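Local coordinates for protein beta-glucosidase (Saccharopolyspora erythraea D, PDB 5M6G) that probably hydrolyses terminal, non-reducing beta-D-glucosyl residues to release beta-D-glucose, as a two-domain member of glycosyl hydrolase family 3, at residues Ser94-Glu97 against Ala103-Asp106; Ala221-Val226 against Phe387-Leu392; Phe339-Ser342 against Lys347-Asp350; Asp82-Ser87 against Ser117-Ile122; Asp49-Leu54 against Lys376-Gly381. One frame throughout, in Å; residues are numbered along the deposited sequence.

How the interactions relate
Along the chain, residues 49-54 open interaction 5 on the first helix. Interaction 4 then joins the turns preceding two neighbouring parallel strands, 87-90 and 125-128, and within its span interaction 1 lays a short loop on helix 101-116. Residues 221-226 open interaction 2. Before it closes, interaction 3 pairs strand 339-341 with the helix that follows it, and 376-381 complete interaction 5. Residues 387-392 close interaction 2 last, so interactions 2 and 5 cross, while 3 lies within both. Lys-377 of interaction 5 probably donates to Gly-86 O of interaction 4, and Arg-390 of interaction 2 forms a salt bridge with Asp-106 of interaction 1.

Interaction 1 of 5, residues Ser94-Glu97 against Ala103-Asp106; sequences SAPE and AWAD
Pro-96 rests on the indole of Trp-104, and a CH-pi contact carries much of the meeting. Its CD stands 3.6 Å from the centroid of the five-membered ring of Trp-104, only 11° off the ring normal, so the proline lies over the face. Proline suits this place because the CD hydrogens, next to the ring nitrogen, are slightly polarised toward an electron-rich indole. With CG anti to the carbonyl carbon (chi1 -79°), Trp-104 reaches from helix 101-116 to lie against the loop.

Apolar contacts extend the patch. Ala-95 CB approaches Trp-104 CZ2 obliquely at 3.6 Å, and Pro-96 CG lies 4.1 Å from Ala-103 CB; two small methyls let the loop come close to the helix.

Polar atoms border this surface. Ser-94 O comes within 3.5 Å of Trp-104 CH2 and hydrogen-bonds with Ser-90 OG, whereas Ser-94 OG turns to Glu-71. Trp-104 NE1 bonds to Asn-99 OD1 in the intervening loop, which helps to fix the rotation of the indole. Between the two segments themselves, just beyond sorbitol-binding Gly-92, loop and helix meet through van der Waals and CH-pi contact alone; the Asn-99 bond adds a polar tie just outside them.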
# COMPACT_ATOMS: atom_id res chain seq x y z
N SER A 94 -13.74 0.94 5.09
CA SER A 94 -14.46 1.27 6.32
C SER A 94 -14.56 2.79 6.45
O SER A 94 -13.85 3.43 7.23
CB SER A 94 -13.77 0.64 7.52
OG SER A 94 -14.59 0.71 8.67
N ALA A 95 -15.51 3.38 5.68
CA ALA A 95 -15.69 4.82 5.63
C ALA A 95 -16.92 5.24 6.41
O ALA A 95 -17.85 4.44 6.58
CB ALA A 95 -15.82 5.29 4.18
N PRO A 96 -16.97 6.48 6.89
CA PRO A 96 -18.23 7.02 7.41
C PRO A 96 -19.19 7.30 6.26
O PRO A 96 -18.85 7.18 5.08
CB PRO A 96 -17.79 8.31 8.08
CG PRO A 96 -16.71 8.80 7.16
CD PRO A 96 -15.95 7.54 6.79
N GLU A 97 -20.41 7.69 6.63
CA GLU A 97 -21.41 8.10 5.64
C GLU A 97 -21.75 9.57 5.85
O GLU A 97 -22.07 9.97 6.97
CB GLU A 97 -22.67 7.23 5.74
CG GLU A 97 -23.30 6.89 4.39
CD GLU A 97 -22.61 5.73 3.70
OE1 GLU A 97 -22.42 4.68 4.35
OE2 GLU A 97 -22.23 5.87 2.51
N ALA A 103 -16.40 14.36 6.12
CA ALA A 103 -17.02 13.37 6.99
C ALA A 103 -15.97 12.49 7.67
O ALA A 103 -16.18 12.05 8.81
CB ALA A 103 -18.01 12.52 6.21
N TRP A 104 -14.85 12.20 6.99
CA TRP A 104 -13.76 11.50 7.67
C TRP A 104 -13.19 12.35 8.80
O TRP A 104 -12.92 11.84 9.89
CB TRP A 104 -12.64 11.16 6.68
CG TRP A 104 -12.89 9.96 5.83
CD1 TRP A 104 -13.62 9.91 4.68
CD2 TRP A 104 -12.37 8.64 6.04
NE1 TRP A 104 -13.60 8.63 4.16
CE2 TRP A 104 -12.84 7.83 4.98
CE3 TRP A 104 -11.56 8.06 7.03
CZ2 TRP A 104 -12.53 6.48 4.88
CZ3 TRP A 104 -11.25 6.70 6.93
CH2 TRP A 104 -11.74 5.93 5.86
N ALA A 105 -12.99 13.65 8.55
CA ALA A 105 -12.48 14.51 9.61
C ALA A 105 -13.45 14.57 10.79
O ALA A 105 -13.03 14.54 11.95
CB ALA A 105 -12.19 15.91 9.08
N ASP A 106 -14.75 14.65 10.50
CA ASP A 106 -15.76 14.63 11.56
C ASP A 106 -15.69 13.33 12.36
O ASP A 106 -15.74 13.34 13.59
CB ASP A 106 -17.16 14.81 10.97
CG ASP A 106 -17.38 16.19 10.42
OD1 ASP A 106 -16.57 17.10 10.72
OD2 ASP A 106 -18.38 16.37 9.69

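Interaction 2 of 5, residues Ala221-Val226 against Phe387-Leu392; sequences ATPSSV and FAQRDL
Leu-392 N bonds to Gln-389 O at 3.0 Å, the shortest sound polar bond within the two segments, and it closes a tight bend from which both side chains point toward the turn at 221-226. Gln-389 extends its amide to the carbonyl of Pro-223, its chain bent at chi2 (146°) on the way. Details of that meeting are doubtful: Gln-389 NE2 is modelled 2.3 Å from Pro-223 O, too short to trust, and Gln-389 OE1, a second acceptor, also lies near the same carbonyl. An amide hydrogen bond is reasonable, but its exact geometry is not established.

The receiving backbone is a type I beta turn from Thr-222 to Ser-225, closed by Ser-225 N to Thr-222 O at 3.1 Å. Proline suits the second position because its ring already holds phi (-64° here) near the -60° that a type I turn needs. Thr-222 OG1 also takes a weak bond from Ser-224 N at 3.4 Å. Across the contact, Gln-389 is the centre of an inverse gamma turn that leads into the 3-10 segment 390-392.

Apolar contact is slight: Leu-392 CD1 lies 4.2 Å from Ser-224 CB, and the same leucine also touches Ala-170 and Ala-171. Ser-224 packs on Glu-167, a magnesium ligand. The Gln-389 side chain lies about 4 Å from a bound magnesium ion. Arg-390 turns to Asp-106 and Asp-109 of helix 101-116.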
# COMPACT_ATOMS: atom_id res chain seq x y z
N ALA A 221 7.09 17.09 13.06
CA ALA A 221 7.71 18.40 12.93
C ALA A 221 6.81 19.39 12.19
O ALA A 221 6.80 20.59 12.52
CB ALA A 221 9.06 18.28 12.21
N THR A 222 6.07 18.94 11.19
CA THR A 222 5.17 19.80 10.44
C THR A 222 3.74 19.33 10.65
O THR A 222 3.50 18.20 11.10
CB THR A 222 5.49 19.80 8.94
OG1 THR A 222 4.87 18.67 8.32
CG2 THR A 222 6.99 19.76 8.70
N PRO A 223 2.75 20.18 10.36
CA PRO A 223 1.36 19.77 10.58
C PRO A 223 0.91 18.60 9.72
O PRO A 223 -0.03 17.89 10.11
CB PRO A 223 0.57 21.05 10.28
CG PRO A 223 1.50 21.91 9.48
CD PRO A 223 2.84 21.62 10.05
N SER A 224 1.51 18.36 8.56
CA SER A 224 1.11 17.23 7.74
C SER A 224 1.95 15.98 8.01
O SER A 224 1.92 15.05 7.20
CB SER A 224 1.16 17.59 6.25
OG SER A 224 2.48 17.95 5.87
N SER A 225 2.70 15.95 9.11
CA SER A 225 3.44 14.74 9.45
C SER A 225 2.48 13.62 9.79
O SER A 225 1.61 13.77 10.66
CB SER A 225 4.40 14.98 10.62
OG SER A 225 5.21 13.83 10.81
N VAL A 226 2.63 12.49 9.11
CA VAL A 226 1.80 11.31 9.31
C VAL A 226 2.74 10.13 9.54
O VAL A 226 3.72 9.97 8.81
CB VAL A 226 0.88 11.07 8.09
CG1 VAL A 226 0.37 9.63 8.07
CG2 VAL A 226 -0.27 12.08 8.08
N PHE A 387 -6.87 17.24 16.99
CA PHE A 387 -7.99 17.21 16.07
C PHE A 387 -7.55 17.36 14.62
O PHE A 387 -6.41 17.71 14.31
CB PHE A 387 -9.01 18.29 16.43
CG PHE A 387 -9.65 18.08 17.78
CD1 PHE A 387 -10.52 17.02 17.99
CD2 PHE A 387 -9.40 18.95 18.83
CE1 PHE A 387 -11.12 16.83 19.23
CE2 PHE A 387 -9.98 18.76 20.06
CZ PHE A 387 -10.83 17.69 20.27
N ALA A 388 -8.48 17.08 13.72
CA ALA A 388 -8.18 17.14 12.30
C ALA A 388 -7.78 18.56 11.90
O ALA A 388 -8.35 19.54 12.37
CB ALA A 388 -9.39 16.67 11.49
N GLN A 389 -6.80 18.64 11.01
CA GLN A 389 -6.28 19.91 10.49
C GLN A 389 -7.11 20.30 9.27
O GLN A 389 -6.74 20.03 8.12
CB GLN A 389 -4.82 19.77 10.12
CG GLN A 389 -3.87 19.76 11.28
CD GLN A 389 -2.71 18.85 10.98
OE1 GLN A 389 -2.64 17.71 11.45
NE2 GLN A 389 -1.86 19.30 10.10
N ARG A 390 -8.25 20.93 9.52
CA ARG A 390 -9.15 21.15 8.39
C ARG A 390 -8.65 22.18 7.40
O ARG A 390 -9.18 22.24 6.28
CB ARG A 390 -10.53 21.51 8.92
CG ARG A 390 -11.13 20.33 9.63
CD ARG A 390 -12.38 20.68 10.34
NE ARG A 390 -12.79 19.59 11.21
CZ ARG A 390 -13.79 18.77 10.93
NH1 ARG A 390 -14.49 18.92 9.81
NH2 ARG A 390 -14.11 17.82 11.79
N ASP A 391 -7.63 22.98 7.75
CA ASP A 391 -7.00 23.85 6.76
C ASP A 391 -6.45 23.07 5.58
O ASP A 391 -6.21 23.67 4.52
CB ASP A 391 -5.86 24.65 7.38
CG ASP A 391 -6.34 25.73 8.32
OD1 ASP A 391 -7.53 26.12 8.24
OD2 ASP A 391 -5.52 26.20 9.15
N LEU A 392 -6.22 21.77 5.73
CA LEU A 392 -5.64 20.95 4.68
C LEU A 392 -6.68 20.26 3.80
O LEU A 392 -6.31 19.65 2.79
CB LEU A 392 -4.72 19.89 5.29
CG LEU A 392 -3.44 20.41 5.96
CD1 LEU A 392 -2.66 19.25 6.59
CD2 LEU A 392 -2.56 21.16 4.96

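Interaction 3 of 5, residues Phe339-Ser342 against Lys347-Asp350; sequences FMMS and KFID
Phe-348 is the side chain that both partners on strand 339-341 touch, and the tight part of the contact is gathered round its ring. Phe-339 meets its far end: Phe-339 CD1 is 3.5 Å from Phe-348 CZ, and Phe-348 CE1 lies over one face of the Phe-339 ring. The two rings are inclined by 35° with centroids 5.1 Å apart, an oblique pairing that is neither a stack nor an edge-to-face contact. Met-341 comes to the other end of the ring, near its root. Met-341 CE sits over a face in a CH-pi contact, 3.9 Å from the centroid of the Phe-348 ring and 25° off its normal, and closest to CG; Met-341 SD stands farther off at an oblique angle, giving a Met-aromatic contact. The bend at chi3 (72°) is what folds the methyl over the ring. A flexible, unbranched methionine suits this place, since it can fit its end to a flat neighbour, while Phe-348, with CG anti to its N, reaches from the helix to the sheet.

The solvent side of the helix is a different matter. Lys-347 and Asp-350, both partly exposed, take no part and pair with Asp-322 and Arg-353 respectively. Behind the strand, Met-340 points the other way and touches the bound sorbitol. Hydrophobic residues at alternate strand positions turned to the following helix, with the intervening one at the ligand, are characteristic of a beta-alpha unit of the TIM-barrel domain of this family.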
# COMPACT_ATOMS: atom_id res chain seq x y z
N PHE A 339 -1.98 -4.29 19.04
CA PHE A 339 -2.66 -5.42 18.42
C PHE A 339 -3.88 -4.95 17.66
O PHE A 339 -4.82 -4.39 18.25
CB PHE A 339 -2.97 -6.48 19.47
CG PHE A 339 -1.72 -7.10 20.00
CD1 PHE A 339 -0.98 -6.45 20.98
CD2 PHE A 339 -1.21 -8.25 19.43
CE1 PHE A 339 0.22 -6.99 21.42
CE2 PHE A 339 -0.03 -8.79 19.87
CZ PHE A 339 0.69 -8.17 20.86
N MET A 340 -3.85 -5.17 16.35
CA MET A 340 -4.89 -4.72 15.44
C MET A 340 -5.97 -5.79 15.38
O MET A 340 -5.69 -6.93 15.01
CB MET A 340 -4.30 -4.46 14.06
CG MET A 340 -5.28 -3.91 13.03
SD MET A 340 -4.55 -3.95 11.38
CE MET A 340 -3.14 -2.87 11.60
N MET A 341 -7.20 -5.43 15.74
CA MET A 341 -8.26 -6.42 15.85
C MET A 341 -9.57 -5.86 15.29
O MET A 341 -9.84 -4.66 15.39
CB MET A 341 -8.44 -6.88 17.30
CG MET A 341 -8.85 -5.77 18.27
SD MET A 341 -8.65 -6.35 19.98
CE MET A 341 -6.85 -6.36 20.14
N SER A 342 -10.38 -6.76 14.72
CA SER A 342 -11.66 -6.39 14.12
C SER A 342 -12.76 -6.22 15.15
O SER A 342 -13.78 -5.60 14.85
CB SER A 342 -12.10 -7.44 13.10
OG SER A 342 -12.27 -8.72 13.70
N LYS A 347 -12.25 -8.65 25.33
CA LYS A 347 -11.69 -9.98 25.58
C LYS A 347 -10.17 -9.95 25.50
O LYS A 347 -9.50 -10.60 26.31
CB LYS A 347 -12.26 -11.00 24.60
CG LYS A 347 -11.70 -12.41 24.85
CD LYS A 347 -12.42 -13.44 24.01
CE LYS A 347 -12.10 -13.25 22.54
NZ LYS A 347 -12.62 -14.38 21.73
N PHE A 348 -9.61 -9.20 24.55
CA PHE A 348 -8.16 -9.09 24.48
C PHE A 348 -7.60 -8.52 25.79
O PHE A 348 -6.64 -9.05 26.36
CB PHE A 348 -7.72 -8.23 23.29
CG PHE A 348 -6.23 -8.08 23.18
CD1 PHE A 348 -5.47 -9.04 22.53
CD2 PHE A 348 -5.58 -7.00 23.75
CE1 PHE A 348 -4.11 -8.92 22.44
CE2 PHE A 348 -4.21 -6.87 23.66
CZ PHE A 348 -3.47 -7.84 23.00
N ILE A 349 -8.21 -7.43 26.27
CA ILE A 349 -7.73 -6.80 27.50
C ILE A 349 -7.83 -7.76 28.67
O ILE A 349 -6.89 -7.89 29.47
CB ILE A 349 -8.48 -5.48 27.76
CG1 ILE A 349 -8.12 -4.45 26.68
CG2 ILE A 349 -8.16 -4.97 29.15
CD1 ILE A 349 -9.02 -3.24 26.65
N ASP A 350 -8.96 -8.47 28.79
CA ASP A 350 -9.13 -9.43 29.88
C ASP A 350 -8.09 -10.54 29.81
O ASP A 350 -7.49 -10.90 30.83
CB ASP A 350 -10.54 -10.02 29.85
CG ASP A 350 -11.60 -9.03 30.31
OD1 ASP A 350 -11.23 -8.00 30.91
OD2 ASP A 350 -12.80 -9.28 30.08

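Interaction 4 of 5, residues Asp82-Ser87 against Ser117-Ile122; sequences DHRIGS and STPLGI
Arg-84, the residue of the Schellman motif that ends helix 77-82, lays its guanidinium against Thr-118 and Pro-119 in the turn after helix 101-116. Pro-119 CD stands 3.3 Å above the guanidinium plane, toward its rim, and is 3.4 Å from Arg-84 NH2. Thr-118 CB lies over the same face, and Thr-118 CG2 runs past the arginine chain, 4.1 Å from Arg-84 CD. Bending at chi2 (-64°) turns the chain across the proline ring at about a right angle. Arg-84 NH1 hydrogen-bonds Ala-81 O in the last turn of its own helix.

An alanine in place of Arg-84 is likely to leave Pro-119 without its flat cover and Ala-81 O without this donor. The Thr-118 turn is braced in turn: Thr-118 OG1 accepts from Gly-121 N at 3.0 Å, an ST motif, and also hydrogen-bonds with Ala-115 O. Glycine suits position 121 because its phi is positive (66°). Farther along the two segments, a water within hydrogen-bonding distance of both Ile-85 O (3.2 Å) and Ile-122 O (3.1 Å) may bridge the two backbones. Both segments are helix-to-strand connections leading to adjacent parallel strands 87-90 and 125-128, and such alpha-beta turns lie at the end of a TIM barrel opposite to its active site.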
# COMPACT_ATOMS: atom_id res chain seq x y z
N ASP A 82 -14.48 4.26 27.02
CA ASP A 82 -14.80 3.45 28.20
C ASP A 82 -13.74 2.40 28.48
O ASP A 82 -13.48 2.08 29.64
CB ASP A 82 -16.16 2.77 28.03
CG ASP A 82 -17.33 3.73 28.14
OD1 ASP A 82 -17.12 4.91 28.52
OD2 ASP A 82 -18.47 3.31 27.86
N HIS A 83 -13.10 1.85 27.44
CA HIS A 83 -12.09 0.82 27.63
C HIS A 83 -10.67 1.37 27.58
O HIS A 83 -9.71 0.59 27.67
CB HIS A 83 -12.27 -0.29 26.58
CG HIS A 83 -13.50 -1.11 26.80
ND1 HIS A 83 -14.69 -0.86 26.15
CD2 HIS A 83 -13.75 -2.15 27.63
CE1 HIS A 83 -15.61 -1.71 26.56
NE2 HIS A 83 -15.06 -2.51 27.46
N ARG A 84 -10.52 2.69 27.48
CA ARG A 84 -9.21 3.34 27.47
C ARG A 84 -8.36 2.79 26.32
O ARG A 84 -7.16 2.57 26.46
CB ARG A 84 -8.49 3.16 28.81
CG ARG A 84 -9.39 3.37 30.03
CD ARG A 84 -9.90 4.79 30.12
NE ARG A 84 -10.49 5.06 31.44
CZ ARG A 84 -11.76 5.38 31.65
NH1 ARG A 84 -12.61 5.49 30.64
NH2 ARG A 84 -12.18 5.61 32.89
N ILE A 85 -9.00 2.56 25.17
CA ILE A 85 -8.33 1.94 24.04
C ILE A 85 -7.38 2.93 23.39
O ILE A 85 -7.66 4.14 23.31
CB ILE A 85 -9.39 1.39 23.07
CG1 ILE A 85 -9.88 0.03 23.59
CG2 ILE A 85 -8.87 1.29 21.63
CD1 ILE A 85 -11.23 -0.38 23.08
N GLY A 86 -6.21 2.44 22.95
CA GLY A 86 -5.18 3.34 22.48
C GLY A 86 -5.34 3.78 21.04
O GLY A 86 -4.87 4.86 20.67
N SER A 87 -6.00 2.98 20.21
CA SER A 87 -6.01 3.29 18.80
C SER A 87 -7.28 2.74 18.16
O SER A 87 -7.86 1.77 18.64
CB SER A 87 -4.78 2.70 18.10
OG SER A 87 -4.77 3.05 16.73
N SER A 117 -11.74 12.73 26.92
CA SER A 117 -12.58 12.92 28.10
C SER A 117 -12.29 11.91 29.21
O SER A 117 -12.95 11.96 30.26
CB SER A 117 -14.06 12.83 27.72
OG SER A 117 -14.41 11.49 27.39
N THR A 118 -11.35 11.00 29.00
CA THR A 118 -11.02 9.99 29.99
C THR A 118 -10.24 10.64 31.13
O THR A 118 -9.77 11.77 31.00
CB THR A 118 -10.21 8.88 29.35
OG1 THR A 118 -8.95 9.40 28.92
CG2 THR A 118 -10.95 8.29 28.17
N PRO A 119 -10.04 9.93 32.25
CA PRO A 119 -9.33 10.56 33.38
C PRO A 119 -7.94 11.06 33.04
O PRO A 119 -7.56 12.15 33.48
CB PRO A 119 -9.30 9.44 34.44
CG PRO A 119 -10.57 8.68 34.17
CD PRO A 119 -10.67 8.65 32.65
N LEU A 120 -7.16 10.31 32.25
CA LEU A 120 -5.85 10.79 31.84
C LEU A 120 -5.89 11.60 30.55
O LEU A 120 -4.96 12.37 30.28
CB LEU A 120 -4.87 9.62 31.66
CG LEU A 120 -4.57 8.86 32.96
CD1 LEU A 120 -3.76 7.61 32.67
CD2 LEU A 120 -3.83 9.76 33.91
N GLY A 121 -6.95 11.45 29.75
CA GLY A 121 -7.06 12.22 28.53
C GLY A 121 -6.01 11.88 27.49
O GLY A 121 -5.58 12.77 26.74
N ILE A 122 -5.56 10.63 27.44
CA ILE A 122 -4.59 10.20 26.44
C ILE A 122 -5.25 10.23 25.07
O ILE A 122 -6.22 9.50 24.83
CB ILE A 122 -4.06 8.79 26.73
CG1 ILE A 122 -3.30 8.77 28.06
CG2 ILE A 122 -3.17 8.32 25.57
CD1 ILE A 122 -2.80 7.37 28.44
O HOH W 1 -5.71 6.56 23.89

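Interaction 5 of 5, residues Asp49-Leu54 against Lys376-Gly381; sequences DRVDDL and KKFELG
Arg-50 overlaps the ring of Phe-378 with both its root and its end. Arg-50 CB lies over a face, 3.9 Å from the ring centroid and 19° off the normal, a CH-pi contact. Farther along, the chain bends at chi3 (72°) and swings the guanidinium round the rim, where Arg-50 NE is 3.4 Å from Phe-378 CE1. Phe-378 CD1 stands 3.5 Å above the centre of the guanidinium plane, while Arg-50 NH2 meets the ring in plane at its edge. The two planes are 58° apart, far from a parallel stack.

Two aliphatic side chains on the same helix close the ring in: Val-51 CG2 reaches Phe-378 CD2 at 3.6 Å, and Leu-54 CD2 lies 4.0 Å from Phe-378 CZ. Leu-54 sits one helical turn after Arg-50, so Phe-378 lies against Arg-50, Val-51 and Leu-54 of helix 47-57. Phe-378 also stacks on Phe-383. Three residues after Phe-378, Gly-381, with positive phi, ends helix 363-379 in a Schellman motif, its N bonded to Phe-378 O at 3.0 Å. Within this helix Lys-376 NZ and Glu-379 OE1 form a salt bridge.

A leucine in place of Arg-50 would probably leave Glu-384 without its salt-bridge mate and Tyr-40 O without a donor. Buried as it is, the arginine uses its apolar stem and flat face on Phe-378 and spends its charge on Glu-384, so one residue serves the hydrophobic interface and a polar network together.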
# COMPACT_ATOMS: atom_id res chain seq x y z
N ASP A 49 10.56 12.33 29.21
CA ASP A 49 10.11 12.74 30.54
C ASP A 49 8.59 12.80 30.62
O ASP A 49 8.00 12.50 31.67
CB ASP A 49 10.70 14.10 30.91
CG ASP A 49 12.22 14.09 30.94
OD1 ASP A 49 12.81 13.00 31.12
OD2 ASP A 49 12.82 15.17 30.80
N ARG A 50 7.93 13.22 29.53
CA ARG A 50 6.48 13.21 29.48
C ARG A 50 5.94 11.78 29.51
O ARG A 50 4.96 11.50 30.22
CB ARG A 50 5.99 13.93 28.21
CG ARG A 50 6.42 15.40 28.13
CD ARG A 50 5.83 16.11 26.91
NE ARG A 50 4.39 16.36 27.05
CZ ARG A 50 3.64 16.92 26.10
NH1 ARG A 50 4.20 17.28 24.94
NH2 ARG A 50 2.34 17.11 26.29
N VAL A 51 6.57 10.88 28.75
CA VAL A 51 6.20 9.47 28.79
C VAL A 51 6.36 8.90 30.19
O VAL A 51 5.48 8.21 30.71
CB VAL A 51 7.04 8.69 27.76
CG1 VAL A 51 6.85 7.20 27.98
CG2 VAL A 51 6.64 9.10 26.33
N ASP A 52 7.50 9.16 30.83
CA ASP A 52 7.72 8.64 32.19
C ASP A 52 6.63 9.10 33.14
O ASP A 52 6.11 8.30 33.94
CB ASP A 52 9.09 9.09 32.70
CG ASP A 52 10.24 8.33 32.06
OD1 ASP A 52 9.99 7.29 31.42
OD2 ASP A 52 11.40 8.78 32.21
N ASP A 53 6.26 10.38 33.09
CA ASP A 53 5.28 10.91 34.04
C ASP A 53 3.91 10.29 33.80
O ASP A 53 3.22 9.90 34.75
CB ASP A 53 5.21 12.42 33.93
CG ASP A 53 4.23 13.00 34.91
OD1 ASP A 53 4.56 13.03 36.11
OD2 ASP A 53 3.12 13.40 34.48
N LEU A 54 3.48 10.22 32.54
CA LEU A 54 2.19 9.61 32.22
C LEU A 54 2.15 8.15 32.66
O LEU A 54 1.20 7.74 33.34
CB LEU A 54 1.92 9.72 30.71
CG LEU A 54 0.62 9.13 30.17
CD1 LEU A 54 -0.60 9.68 30.91
CD2 LEU A 54 0.51 9.38 28.66
N LYS A 376 5.31 7.74 20.43
CA LYS A 376 4.86 8.18 19.12
C LYS A 376 3.67 9.13 19.22
O LYS A 376 3.57 10.09 18.44
CB LYS A 376 4.52 6.96 18.26
CG LYS A 376 5.77 6.17 17.87
CD LYS A 376 6.59 6.98 16.86
CE LYS A 376 8.04 6.47 16.73
NZ LYS A 376 8.89 6.77 17.94
N LYS A 377 2.78 8.91 20.18
CA LYS A 377 1.68 9.86 20.38
C LYS A 377 2.21 11.24 20.77
O LYS A 377 1.73 12.26 20.25
CB LYS A 377 0.71 9.33 21.44
CG LYS A 377 -0.08 8.11 20.98
CD LYS A 377 -1.14 7.71 22.01
CE LYS A 377 -2.09 6.67 21.47
NZ LYS A 377 -3.24 6.43 22.40
N PHE A 378 3.20 11.31 21.66
CA PHE A 378 3.78 12.62 22.00
C PHE A 378 4.51 13.23 20.81
O PHE A 378 4.39 14.43 20.55
CB PHE A 378 4.73 12.50 23.18
CG PHE A 378 4.04 12.40 24.51
CD1 PHE A 378 3.46 13.52 25.09
CD2 PHE A 378 3.97 11.18 25.17
CE1 PHE A 378 2.81 13.42 26.32
CE2 PHE A 378 3.33 11.08 26.40
CZ PHE A 378 2.74 12.21 26.97
N GLU A 379 5.30 12.42 20.10
CA GLU A 379 6.04 12.94 18.96
C GLU A 379 5.09 13.46 17.89
O GLU A 379 5.35 14.49 17.27
CB GLU A 379 6.96 11.86 18.39
CG GLU A 379 8.16 11.54 19.30
CD GLU A 379 8.95 10.31 18.86
OE1 GLU A 379 8.39 9.44 18.16
OE2 GLU A 379 10.13 10.20 19.25
N LEU A 380 3.97 12.78 17.69
CA LEU A 380 3.00 13.22 16.69
C LEU A 380 2.28 14.50 17.10
O LEU A 380 1.51 15.03 16.30
CB LEU A 380 1.97 12.12 16.43
CG LEU A 380 2.47 11.03 15.49
CD1 LEU A 380 1.58 9.81 15.57
CD2 LEU A 380 2.51 11.58 14.06
N GLY A 381 2.51 15.00 18.32
CA GLY A 381 1.88 16.22 18.76
C GLY A 381 0.45 16.06 19.20
O GLY A 381 -0.24 17.07 19.36